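Local coordinates for RabGDI protein (Plasmodium falciparum 3D7, PDB 3P1W) that probably acts as a Rab GDP-dissociation inhibitor, holding Rab GTPases in their GDP-bound form during vesicle transport in the malaria parasite, at residues A[85-90]-A[377-382]; A[143-148]-A[234-239]; A[166-171]-A[206-211]; A[248-253]-A[364-369]. All blocks are in the same frame, centred on the assembly; numbering follows the deposited sequence. Where two conformers were deposited one is given.

Contact 1: residues A[85-90]-A[377-382]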
# COMPACT_ATOMS: atom_id res chain seq x y z
N ARG A 85 1.00 22.57 -11.38
CA ARG A 85 0.15 21.57 -12.06
C ARG A 85 0.89 20.27 -12.45
O ARG A 85 0.26 19.24 -12.67
CB ARG A 85 -0.54 22.18 -13.30
CG ARG A 85 0.40 22.51 -14.44
CD ARG A 85 -0.22 23.54 -15.39
NE ARG A 85 0.77 23.94 -16.39
CZ ARG A 85 1.09 23.22 -17.46
NH1 ARG A 85 2.02 23.66 -18.30
NH2 ARG A 85 0.50 22.05 -17.70
N HIS A 86 2.21 20.31 -12.53
CA HIS A 86 3.02 19.14 -12.89
C HIS A 86 3.25 18.22 -11.70
O HIS A 86 3.68 17.09 -11.88
CB HIS A 86 4.39 19.57 -13.40
CG HIS A 86 4.32 20.52 -14.55
ND1 HIS A 86 3.87 20.14 -15.80
CD2 HIS A 86 4.64 21.83 -14.64
CE1 HIS A 86 3.92 21.19 -16.61
NE2 HIS A 86 4.38 22.23 -15.93
N TRP A 87 3.00 18.73 -10.50
CA TRP A 87 3.33 17.99 -9.27
C TRP A 87 2.11 17.48 -8.54
O TRP A 87 1.24 18.26 -8.15
CB TRP A 87 4.19 18.85 -8.35
CG TRP A 87 5.49 19.22 -8.96
CD1 TRP A 87 5.72 20.27 -9.81
CD2 TRP A 87 6.75 18.56 -8.80
NE1 TRP A 87 7.03 20.29 -10.18
CE2 TRP A 87 7.69 19.26 -9.58
CE3 TRP A 87 7.17 17.45 -8.07
CZ2 TRP A 87 9.03 18.88 -9.65
CZ3 TRP A 87 8.51 17.06 -8.15
CH2 TRP A 87 9.42 17.77 -8.93
N ASN A 88 2.07 16.17 -8.34
CA ASN A 88 1.03 15.54 -7.54
C ASN A 88 1.70 14.48 -6.65
O ASN A 88 1.73 13.31 -7.01
CB ASN A 88 -0.01 14.91 -8.44
CG ASN A 88 -0.77 15.95 -9.26
OD1 ASN A 88 -1.64 16.65 -8.73
ND2 ASN A 88 -0.47 16.04 -10.54
N VAL A 89 2.23 14.92 -5.51
CA VAL A 89 3.07 14.08 -4.66
C VAL A 89 2.26 13.46 -3.53
O VAL A 89 1.85 14.14 -2.59
CB VAL A 89 4.24 14.91 -4.09
CG1 VAL A 89 5.15 14.05 -3.18
CG2 VAL A 89 5.04 15.61 -5.23
N ASP A 90 1.99 12.16 -3.67
CA ASP A 90 1.29 11.42 -2.66
C ASP A 90 2.18 11.31 -1.41
O ASP A 90 3.37 10.98 -1.52
CB ASP A 90 0.98 10.01 -3.16
CG ASP A 90 -0.15 9.96 -4.19
OD1 ASP A 90 -1.05 10.82 -4.22
OD2 ASP A 90 -0.17 9.00 -4.98
N LYS A 377 12.25 15.18 -13.91
CA LYS A 377 12.45 14.94 -12.48
C LYS A 377 11.72 13.65 -12.06
O LYS A 377 10.78 13.20 -12.71
CB LYS A 377 11.98 16.13 -11.63
CG LYS A 377 12.71 17.46 -11.89
CD LYS A 377 14.21 17.41 -11.59
CE LYS A 377 14.91 18.69 -12.05
NZ LYS A 377 16.38 18.56 -12.12
N TYR A 378 12.19 13.06 -10.97
CA TYR A 378 11.64 11.83 -10.44
C TYR A 378 11.44 11.98 -8.94
O TYR A 378 12.14 12.78 -8.29
CB TYR A 378 12.59 10.65 -10.70
CG TYR A 378 12.96 10.49 -12.15
CD1 TYR A 378 12.39 9.49 -12.91
CD2 TYR A 378 13.83 11.37 -12.77
CE1 TYR A 378 12.69 9.35 -14.25
CE2 TYR A 378 14.15 11.24 -14.10
CZ TYR A 378 13.57 10.23 -14.83
OH TYR A 378 13.87 10.07 -16.16
N ILE A 379 10.53 11.17 -8.41
CA ILE A 379 10.30 11.09 -6.98
C ILE A 379 10.47 9.65 -6.50
O ILE A 379 9.77 8.76 -6.98
CB ILE A 379 8.88 11.59 -6.62
CG1 ILE A 379 8.81 13.10 -6.75
CG2 ILE A 379 8.54 11.25 -5.21
CD1 ILE A 379 9.54 13.77 -5.65
N ALA A 380 11.39 9.43 -5.55
CA ALA A 380 11.56 8.13 -4.91
C ALA A 380 11.15 8.28 -3.45
O ALA A 380 11.60 9.19 -2.78
CB ALA A 380 13.04 7.65 -5.01
N ILE A 381 10.29 7.37 -2.99
CA ILE A 381 9.76 7.41 -1.64
C ILE A 381 10.22 6.16 -0.91
O ILE A 381 9.81 5.04 -1.23
CB ILE A 381 8.24 7.51 -1.66
CG1 ILE A 381 7.79 8.65 -2.59
CG2 ILE A 381 7.72 7.68 -0.20
CD1 ILE A 381 7.52 8.27 -4.07
N VAL A 382 11.08 6.38 0.08
CA VAL A 382 11.61 5.30 0.91
C VAL A 382 10.74 5.19 2.14
O VAL A 382 10.51 6.19 2.79
CB VAL A 382 13.06 5.59 1.32
CG1 VAL A 382 13.59 4.48 2.24
CG2 VAL A 382 13.99 5.76 0.08

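Contact 2: residues A[143-148]-A[234-239]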
# COMPACT_ATOMS: atom_id res chain seq x y z
N VAL A 143 12.63 -8.62 -10.43
CA VAL A 143 11.93 -9.75 -9.84
C VAL A 143 11.40 -10.63 -10.98
O VAL A 143 10.58 -10.17 -11.76
CB VAL A 143 10.76 -9.30 -8.99
CG1 VAL A 143 9.98 -10.51 -8.50
CG2 VAL A 143 11.26 -8.42 -7.80
N PRO A 144 11.87 -11.88 -11.05
CA PRO A 144 11.40 -12.75 -12.13
C PRO A 144 10.01 -13.25 -11.85
O PRO A 144 9.68 -13.61 -10.71
CB PRO A 144 12.41 -13.89 -12.14
CG PRO A 144 13.00 -13.91 -10.80
CD PRO A 144 12.88 -12.54 -10.20
N ALA A 145 9.16 -13.21 -12.88
CA ALA A 145 7.76 -13.59 -12.71
C ALA A 145 7.28 -14.63 -13.71
O ALA A 145 6.13 -15.00 -13.67
CB ALA A 145 6.88 -12.35 -12.77
N THR A 146 8.15 -15.11 -14.59
CA THR A 146 7.81 -16.23 -15.45
C THR A 146 8.93 -17.26 -15.40
O THR A 146 10.05 -16.95 -14.96
CB THR A 146 7.65 -15.81 -16.91
OG1 THR A 146 8.92 -15.43 -17.43
CG2 THR A 146 6.66 -14.65 -17.04
N ASP A 147 8.61 -18.46 -15.85
CA ASP A 147 9.59 -19.54 -15.89
C ASP A 147 10.83 -19.10 -16.67
O ASP A 147 11.96 -19.35 -16.24
CB ASP A 147 8.97 -20.85 -16.46
CG ASP A 147 8.31 -20.68 -17.84
OD1 ASP A 147 8.03 -19.54 -18.26
OD2 ASP A 147 8.06 -21.71 -18.50
N MET A 148 10.62 -18.41 -17.78
CA MET A 148 11.72 -17.96 -18.63
C MET A 148 12.55 -16.87 -17.95
O MET A 148 13.77 -16.83 -18.11
CB MET A 148 11.18 -17.48 -19.99
CG MET A 148 10.45 -18.57 -20.82
SD MET A 148 11.56 -19.77 -21.55
CE MET A 148 11.77 -20.99 -20.24
N LYS A 234 0.95 -17.59 -7.61
CA LYS A 234 0.21 -17.69 -8.87
C LYS A 234 -0.47 -16.37 -9.25
O LYS A 234 -0.44 -15.96 -10.41
CB LYS A 234 -0.84 -18.81 -8.82
CG LYS A 234 -1.27 -19.24 -10.22
CD LYS A 234 -2.13 -20.50 -10.20
CE LYS A 234 -3.47 -20.25 -9.57
NZ LYS A 234 -4.16 -19.05 -10.14
N LEU A 235 -1.05 -15.70 -8.27
CA LEU A 235 -1.71 -14.40 -8.51
C LEU A 235 -0.75 -13.34 -9.02
O LEU A 235 -1.10 -12.59 -9.93
CB LEU A 235 -2.43 -13.91 -7.25
CG LEU A 235 -3.31 -12.66 -7.42
CD1 LEU A 235 -4.60 -12.97 -8.19
CD2 LEU A 235 -3.63 -12.06 -6.06
N TYR A 236 0.45 -13.28 -8.45
CA TYR A 236 1.48 -12.37 -8.94
C TYR A 236 1.74 -12.68 -10.42
O TYR A 236 1.71 -11.79 -11.29
CB TYR A 236 2.76 -12.56 -8.13
CG TYR A 236 3.83 -11.55 -8.40
CD1 TYR A 236 3.98 -10.42 -7.58
CD2 TYR A 236 4.71 -11.70 -9.46
CE1 TYR A 236 4.96 -9.48 -7.83
CE2 TYR A 236 5.70 -10.77 -9.70
CZ TYR A 236 5.84 -9.66 -8.88
OH TYR A 236 6.83 -8.73 -9.13
N MET A 237 2.01 -13.95 -10.68
CA MET A 237 2.30 -14.42 -12.03
C MET A 237 1.19 -14.10 -13.05
O MET A 237 1.48 -13.65 -14.15
CB MET A 237 2.58 -15.92 -12.02
CG MET A 237 3.85 -16.30 -11.27
SD MET A 237 4.07 -18.09 -11.19
CE MET A 237 4.54 -18.43 -12.88
N GLN A 238 -0.06 -14.32 -12.66
CA GLN A 238 -1.24 -13.99 -13.51
C GLN A 238 -1.38 -12.49 -13.72
O GLN A 238 -1.76 -12.05 -14.82
CB GLN A 238 -2.53 -14.48 -12.87
CG GLN A 238 -2.73 -15.99 -12.88
CD GLN A 238 -4.00 -16.41 -12.15
OE1 GLN A 238 -4.58 -17.45 -12.46
NE2 GLN A 238 -4.44 -15.60 -11.19
N SER A 239 -1.09 -11.71 -12.67
CA SER A 239 -1.27 -10.26 -12.69
C SER A 239 -0.39 -9.51 -13.69
O SER A 239 -0.74 -8.40 -14.09
CB SER A 239 -1.06 -9.68 -11.27
OG SER A 239 -2.01 -10.22 -10.35
O HOH W 1 8.01 -8.87 -11.52
O HOH W 2 3.92 -14.78 -15.22

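Contact 3: residues A[166-171]-A[206-211]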
# COMPACT_ATOMS: atom_id res chain seq x y z
N ASN A 166 11.57 -24.59 -12.76
CA ASN A 166 10.71 -25.74 -12.48
C ASN A 166 9.62 -25.36 -11.48
O ASN A 166 8.45 -25.74 -11.63
CB ASN A 166 11.52 -26.93 -11.96
CG ASN A 166 12.44 -27.55 -13.02
OD1 ASN A 166 12.11 -27.58 -14.21
ND2 ASN A 166 13.59 -28.05 -12.58
N PHE A 167 9.99 -24.56 -10.48
CA PHE A 167 9.03 -24.09 -9.50
C PHE A 167 7.95 -23.23 -10.15
O PHE A 167 6.77 -23.45 -9.94
CB PHE A 167 9.74 -23.33 -8.39
CG PHE A 167 8.82 -22.77 -7.36
CD1 PHE A 167 8.09 -23.62 -6.54
CD2 PHE A 167 8.67 -21.41 -7.20
CE1 PHE A 167 7.22 -23.12 -5.58
CE2 PHE A 167 7.80 -20.90 -6.23
CZ PHE A 167 7.08 -21.77 -5.43
N TYR A 168 8.36 -22.26 -10.95
CA TYR A 168 7.39 -21.41 -11.63
C TYR A 168 6.49 -22.20 -12.59
O TYR A 168 5.30 -21.92 -12.70
CB TYR A 168 8.07 -20.26 -12.36
CG TYR A 168 8.41 -19.06 -11.47
CD1 TYR A 168 7.97 -18.97 -10.14
CD2 TYR A 168 9.10 -17.99 -11.99
CE1 TYR A 168 8.27 -17.84 -9.36
CE2 TYR A 168 9.40 -16.88 -11.23
CZ TYR A 168 8.99 -16.79 -9.92
OH TYR A 168 9.30 -15.65 -9.18
N GLN A 169 7.06 -23.16 -13.30
CA GLN A 169 6.26 -24.04 -14.16
C GLN A 169 5.19 -24.76 -13.34
O GLN A 169 4.01 -24.74 -13.70
CB GLN A 169 7.14 -25.03 -14.92
CG GLN A 169 7.91 -24.38 -16.06
CD GLN A 169 8.82 -25.36 -16.78
OE1 GLN A 169 8.77 -26.56 -16.52
NE2 GLN A 169 9.65 -24.85 -17.68
N TYR A 170 5.60 -25.35 -12.22
CA TYR A 170 4.66 -26.01 -11.30
C TYR A 170 3.53 -25.09 -10.84
O TYR A 170 2.36 -25.45 -10.95
CB TYR A 170 5.41 -26.54 -10.07
CG TYR A 170 4.53 -27.23 -9.03
CD1 TYR A 170 3.98 -28.49 -9.27
CD2 TYR A 170 4.29 -26.64 -7.79
CE1 TYR A 170 3.19 -29.13 -8.30
CE2 TYR A 170 3.51 -27.26 -6.83
CZ TYR A 170 2.97 -28.52 -7.08
OH TYR A 170 2.19 -29.11 -6.11
N VAL A 171 3.88 -23.90 -10.34
CA VAL A 171 2.87 -22.96 -9.83
C VAL A 171 1.93 -22.51 -10.95
O VAL A 171 0.73 -22.37 -10.75
CB VAL A 171 3.52 -21.71 -9.17
CG1 VAL A 171 2.45 -20.74 -8.69
CG2 VAL A 171 4.42 -22.12 -8.03
N ILE A 206 14.14 -18.32 -1.62
CA ILE A 206 13.01 -18.27 -0.69
C ILE A 206 12.76 -16.82 -0.25
O ILE A 206 11.61 -16.37 -0.19
CB ILE A 206 13.26 -19.19 0.54
CG1 ILE A 206 13.18 -20.66 0.11
CG2 ILE A 206 12.24 -18.92 1.64
CD1 ILE A 206 13.82 -21.67 1.08
N ASP A 207 13.84 -16.10 0.02
CA ASP A 207 13.75 -14.69 0.39
C ASP A 207 12.98 -13.85 -0.60
O ASP A 207 12.04 -13.14 -0.20
CB ASP A 207 15.13 -14.09 0.56
CG ASP A 207 15.87 -14.63 1.75
OD1 ASP A 207 15.22 -15.29 2.60
OD2 ASP A 207 17.11 -14.41 1.82
N PHE A 208 13.37 -13.86 -1.88
CA PHE A 208 12.67 -12.98 -2.84
C PHE A 208 11.31 -13.55 -3.22
O PHE A 208 10.38 -12.78 -3.48
CB PHE A 208 13.52 -12.61 -4.08
CG PHE A 208 13.55 -13.67 -5.16
CD1 PHE A 208 12.48 -13.85 -6.02
CD2 PHE A 208 14.69 -14.44 -5.36
CE1 PHE A 208 12.52 -14.81 -7.03
CE2 PHE A 208 14.74 -15.40 -6.36
CZ PHE A 208 13.66 -15.58 -7.19
N LEU A 209 11.17 -14.87 -3.25
CA LEU A 209 9.83 -15.44 -3.50
C LEU A 209 8.82 -15.00 -2.44
O LEU A 209 7.71 -14.60 -2.77
CB LEU A 209 9.87 -16.96 -3.58
CG LEU A 209 10.53 -17.45 -4.86
CD1 LEU A 209 10.77 -18.95 -4.82
CD2 LEU A 209 9.66 -17.05 -6.03
N GLY A 210 9.20 -15.11 -1.18
CA GLY A 210 8.29 -14.79 -0.09
C GLY A 210 7.95 -13.30 0.00
O GLY A 210 6.78 -12.94 0.19
N HIS A 211 8.98 -12.47 -0.11
CA HIS A 211 8.85 -11.05 0.15
C HIS A 211 8.46 -10.26 -1.09
O HIS A 211 7.73 -9.29 -0.98
CB HIS A 211 10.12 -10.51 0.77
CG HIS A 211 10.37 -11.03 2.15
ND1 HIS A 211 10.33 -10.22 3.27
CD2 HIS A 211 10.57 -12.29 2.60
CE1 HIS A 211 10.56 -10.97 4.35
NE2 HIS A 211 10.68 -12.23 3.97

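Contact 4: residues A[248-253]-A[364-369]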
# COMPACT_ATOMS: atom_id res chain seq x y z
N PHE A 248 1.81 -4.42 -11.12
CA PHE A 248 1.32 -3.27 -10.35
C PHE A 248 0.91 -2.10 -11.24
O PHE A 248 1.55 -1.84 -12.27
CB PHE A 248 2.37 -2.76 -9.34
CG PHE A 248 2.79 -3.79 -8.35
CD1 PHE A 248 2.04 -4.01 -7.21
CD2 PHE A 248 3.92 -4.56 -8.58
CE1 PHE A 248 2.42 -5.02 -6.30
CE2 PHE A 248 4.31 -5.55 -7.67
CZ PHE A 248 3.56 -5.76 -6.54
N ILE A 249 -0.14 -1.40 -10.80
CA ILE A 249 -0.61 -0.17 -11.43
C ILE A 249 -0.72 0.96 -10.44
O ILE A 249 -0.73 0.75 -9.21
CB ILE A 249 -1.97 -0.35 -12.15
CG1 ILE A 249 -3.05 -0.86 -11.19
CG2 ILE A 249 -1.78 -1.30 -13.34
CD1 ILE A 249 -4.46 -1.01 -11.85
N TYR A 250 -0.81 2.17 -10.99
CA TYR A 250 -0.91 3.40 -10.22
C TYR A 250 -1.62 4.41 -11.12
O TYR A 250 -1.43 4.40 -12.34
CB TYR A 250 0.50 3.87 -9.89
CG TYR A 250 0.69 5.05 -8.95
CD1 TYR A 250 0.41 4.97 -7.59
CD2 TYR A 250 1.28 6.22 -9.42
CE1 TYR A 250 0.66 6.04 -6.77
CE2 TYR A 250 1.53 7.29 -8.60
CZ TYR A 250 1.21 7.21 -7.29
OH TYR A 250 1.50 8.31 -6.50
N PRO A 251 -2.50 5.23 -10.54
CA PRO A 251 -3.27 6.12 -11.38
C PRO A 251 -2.47 7.29 -11.90
O PRO A 251 -1.59 7.78 -11.22
CB PRO A 251 -4.38 6.65 -10.46
CG PRO A 251 -4.27 5.92 -9.20
CD PRO A 251 -2.92 5.27 -9.13
N LEU A 252 -2.82 7.75 -13.10
CA LEU A 252 -2.31 9.00 -13.59
C LEU A 252 -2.65 10.09 -12.58
O LEU A 252 -3.80 10.21 -12.13
CB LEU A 252 -2.91 9.30 -14.98
CG LEU A 252 -2.42 10.53 -15.73
CD1 LEU A 252 -0.94 10.44 -15.98
CD2 LEU A 252 -3.18 10.68 -17.05
N TYR A 253 -1.65 10.88 -12.20
CA TYR A 253 -1.78 11.96 -11.21
C TYR A 253 -1.79 11.45 -9.78
O TYR A 253 -1.92 12.24 -8.84
CB TYR A 253 -3.02 12.84 -11.46
CG TYR A 253 -3.17 13.30 -12.87
CD1 TYR A 253 -2.14 13.98 -13.52
CD2 TYR A 253 -4.34 13.04 -13.59
CE1 TYR A 253 -2.27 14.38 -14.84
CE2 TYR A 253 -4.48 13.46 -14.91
CZ TYR A 253 -3.44 14.12 -15.52
OH TYR A 253 -3.57 14.53 -16.83
N ASN A 364 9.37 3.27 -3.64
CA ASN A 364 8.60 3.49 -4.87
C ASN A 364 9.16 4.65 -5.64
O ASN A 364 9.65 5.59 -5.06
CB ASN A 364 7.14 3.72 -4.55
CG ASN A 364 6.42 2.43 -4.29
OD1 ASN A 364 6.95 1.34 -4.58
ND2 ASN A 364 5.22 2.52 -3.73
N LEU A 365 9.11 4.56 -6.97
CA LEU A 365 9.63 5.60 -7.83
C LEU A 365 8.51 5.93 -8.82
O LEU A 365 7.96 5.01 -9.45
CB LEU A 365 10.89 5.10 -8.55
CG LEU A 365 11.64 5.95 -9.56
CD1 LEU A 365 10.90 6.12 -10.88
CD2 LEU A 365 12.06 7.32 -9.00
N VAL A 366 8.20 7.23 -8.93
CA VAL A 366 7.27 7.75 -9.90
C VAL A 366 7.77 9.06 -10.50
O VAL A 366 8.69 9.69 -9.98
CB VAL A 366 5.88 7.92 -9.28
CG1 VAL A 366 5.21 6.54 -9.06
CG2 VAL A 366 6.00 8.69 -7.97
N SER A 367 7.18 9.45 -11.63
CA SER A 367 7.74 10.55 -12.40
C SER A 367 6.68 11.17 -13.30
O SER A 367 5.48 11.03 -13.05
CB SER A 367 8.93 10.02 -13.23
OG SER A 367 8.49 9.08 -14.20
N PHE A 368 7.14 11.88 -14.34
CA PHE A 368 6.25 12.45 -15.34
C PHE A 368 5.36 11.39 -16.00
O PHE A 368 4.23 11.71 -16.40
CB PHE A 368 7.08 13.16 -16.39
CG PHE A 368 6.26 13.76 -17.51
CD1 PHE A 368 5.47 14.88 -17.28
CD2 PHE A 368 6.28 13.19 -18.78
CE1 PHE A 368 4.72 15.44 -18.31
CE2 PHE A 368 5.52 13.74 -19.81
CZ PHE A 368 4.74 14.86 -19.58
N GLN A 369 5.83 10.15 -16.10
CA GLN A 369 5.00 9.06 -16.65
C GLN A 369 3.61 9.01 -16.01
O GLN A 369 2.60 8.90 -16.72
CB GLN A 369 5.71 7.70 -16.51
CG GLN A 369 4.89 6.50 -17.00
CD GLN A 369 5.15 5.21 -16.23
OE1 GLN A 369 6.09 5.11 -15.44
NE2 GLN A 369 4.30 4.20 -16.47

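Contact 1: residues A[85-90]-A[377-382]
Trp87 meets Lys377 and Ile379 in a buried, apolar contact between the loop leading into strand 89-90 and the start of strand 378-385, a case in which one large ring bridges two pieces of chain without backbone pairing. The six-membered part of the indole does the touching. Its CH2 atom lies 4.1 Å from CB of Lys377, which comes in obliquely, while CZ3 lies 4.2 Å from CG1 of Ile379, placed at the ring edge near its plane. That second distance belongs to one of two deposited Ile379 conformers and is correspondingly less certain. Lys377 gives only the root of its side chain to the indole: a bend at chi2 (-62°) turns the rest away, and NZ forms a salt bridge with Glu406. On its own segment, Val89 brings CG2 to the edge of the indole in the ring plane. On the five-membered side, NE1 is hydrogen-bonded to the carbonyl oxygen of Tyr81, whose ring meets the indole edge-to-face; both partners would limit rotation of the indole. Beyond these partners, Leu64 of helix 64-71 packs on Trp87, and Ile330 and Ile332 of strand 320-333 pack on Ile379.

Contact 2: residues A[143-148]-A[234-239]
Val143, the first residue after strand 138-142, meets the hydroxyl end of Tyr236 on helix 226-243. Its CG1 methyl lies 3.7 Å from Tyr236 OH, approaching the ring obliquely, and its carbonyl takes part in a water bridge: one water donates to Val143 O at 2.9 Å and is hydrogen-bonded to Tyr236 OH at 2.7 Å. This water lies in the ring plane, at the hydroxyl end. Pro144 turns away from the helix, but Ala145 turns back and makes the closest backbone approach, opposite Met237. The Ala145 methyl abuts the edge of the tyrosine ring, with CB 3.6 Å from Tyr236 CE2 and close to the ring plane. The phenol reaches both residues because its CG is anti to the backbone N (chi1 -171°). Ala145 O rests against the methionine chain, 3.6 Å from Met237 CG, and accepts a hydrogen bond from a second water (2.7 Å), which also donates to Met237 O. Two waters thus tie loop carbonyls to the helix where direct bonds are lacking. Thr146 then points away and acts as N-cap, its OG1 accepting from Glu149 N, before Asp147 and Met148 open helix 147-151. The arrangement is a loop entering an N-capped helix while packed on a long neighbouring helix, consistent with the entry to the helical domain of Rab GDI proteins.

Contact 3: residues A[166-171]-A[206-211]
Leu209 provides the apolar part of this contact, dividing its two methyls between two aromatic side chains of helix 158-173. CD1 lies 3.8 Å from CE2 of Phe167, and CD2 lies 3.7 Å from CE1 of Tyr168; both methyls approach their rings obliquely. The leucine slides past each aromatic in the opposite direction, as expected when long side chains reach out from two helices to meet midway. With the axes of segments 166-171 and 206-211 13.9 Å apart and inclined by 29°, the backbones stay well separated and the side-chain ends do the bridging. Phe167 reaches inward with CG anti to its own N (chi1 178°), and Val171 CG2 lies over one face of its ring, toward the rim.

A second kind of contact involves the phenol oxygen. Tyr168 OH lies 3.5 Å from Leu209 CD2 and also sits at the edge of the Phe208 ring, in its plane, 4.0 Å from CE1. The hydroxyl is not left to apolar neighbours, since it is hydrogen-bonded to Pro144 O, which satisfies a polar group in a buried setting. Around the pair, Ile233 of helix 226-243 and Ile195 of helix 192-198 pack on Phe167, while Tyr196 touches Leu209. Such a cluster of helices joined through aromatic and leucine side chains is consistent with the hydrophobic core of the helical domain in the Rab GDI fold.

Contact 4: residues A[248-253]-A[364-369]
Tyr250 brings its CE2 and CD2 atoms against the CG1 methyl of Val366, at 3.8 Å and 4.0 Å, the methyl approaching the ring obliquely. The two side chains cross at about a right angle. The phenol is carried across toward the other strand because CG stands opposite the backbone N (chi1 -174°), and Val366 answers with CG1 anti to its carbonyl carbon (chi1 -72°). At the far end of the ring, OH makes a short, probable hydrogen bond to Asp90 OD2, while His370 and Phe95 each meet the ring edge-to-face; together these partners would restrict how the tyrosine can tilt. Further along, beyond the end of strand 248-251, Leu252 makes a smaller contact: its CD1 methyl lies 3.9 Å from the backbone oxygen of Gln369. The amide of Gln369 is engaged elsewhere, OE1 with Ser345 OG and NE2 with Val119 O, and its backbone N makes a weak bond to Ser367 OG. Strands 248-251 and 361-367 belong to the same mixed sheet without being neighbours; strands 117-129 and 346-350 connect them. Tyr250 and Val366, with CA atoms 9.3 Å apart, thus meet through side chains and not by strand pairing, consistent with the sheet-containing domain of the GDI fold.

In the fold
The four contacts form two groups. Contacts 1 and 4 have centres 9 Å apart: contact 4 and one side of contact 1 (377-382) lie in the same mixed beta-sheet, where strands 361-367 and 378-385 are direct neighbours. Contacts 2 and 3, also 9 Å apart, belong to the helical part. Contacts 1, 2 and 3 are buried, whereas contact 4 is only partly so, Leu252 and Gln369 being partly exposed. Contact 2 alone bridges its segments with water, while contact 3 is chiefly aromatic and aliphatic. Packing of Tyr236 CE1 on Phe248 CE2, 4.0 Å apart, links the helical pair to the sheet pair; contact 1 touches neither helical contact. All the others nest within its chain loop.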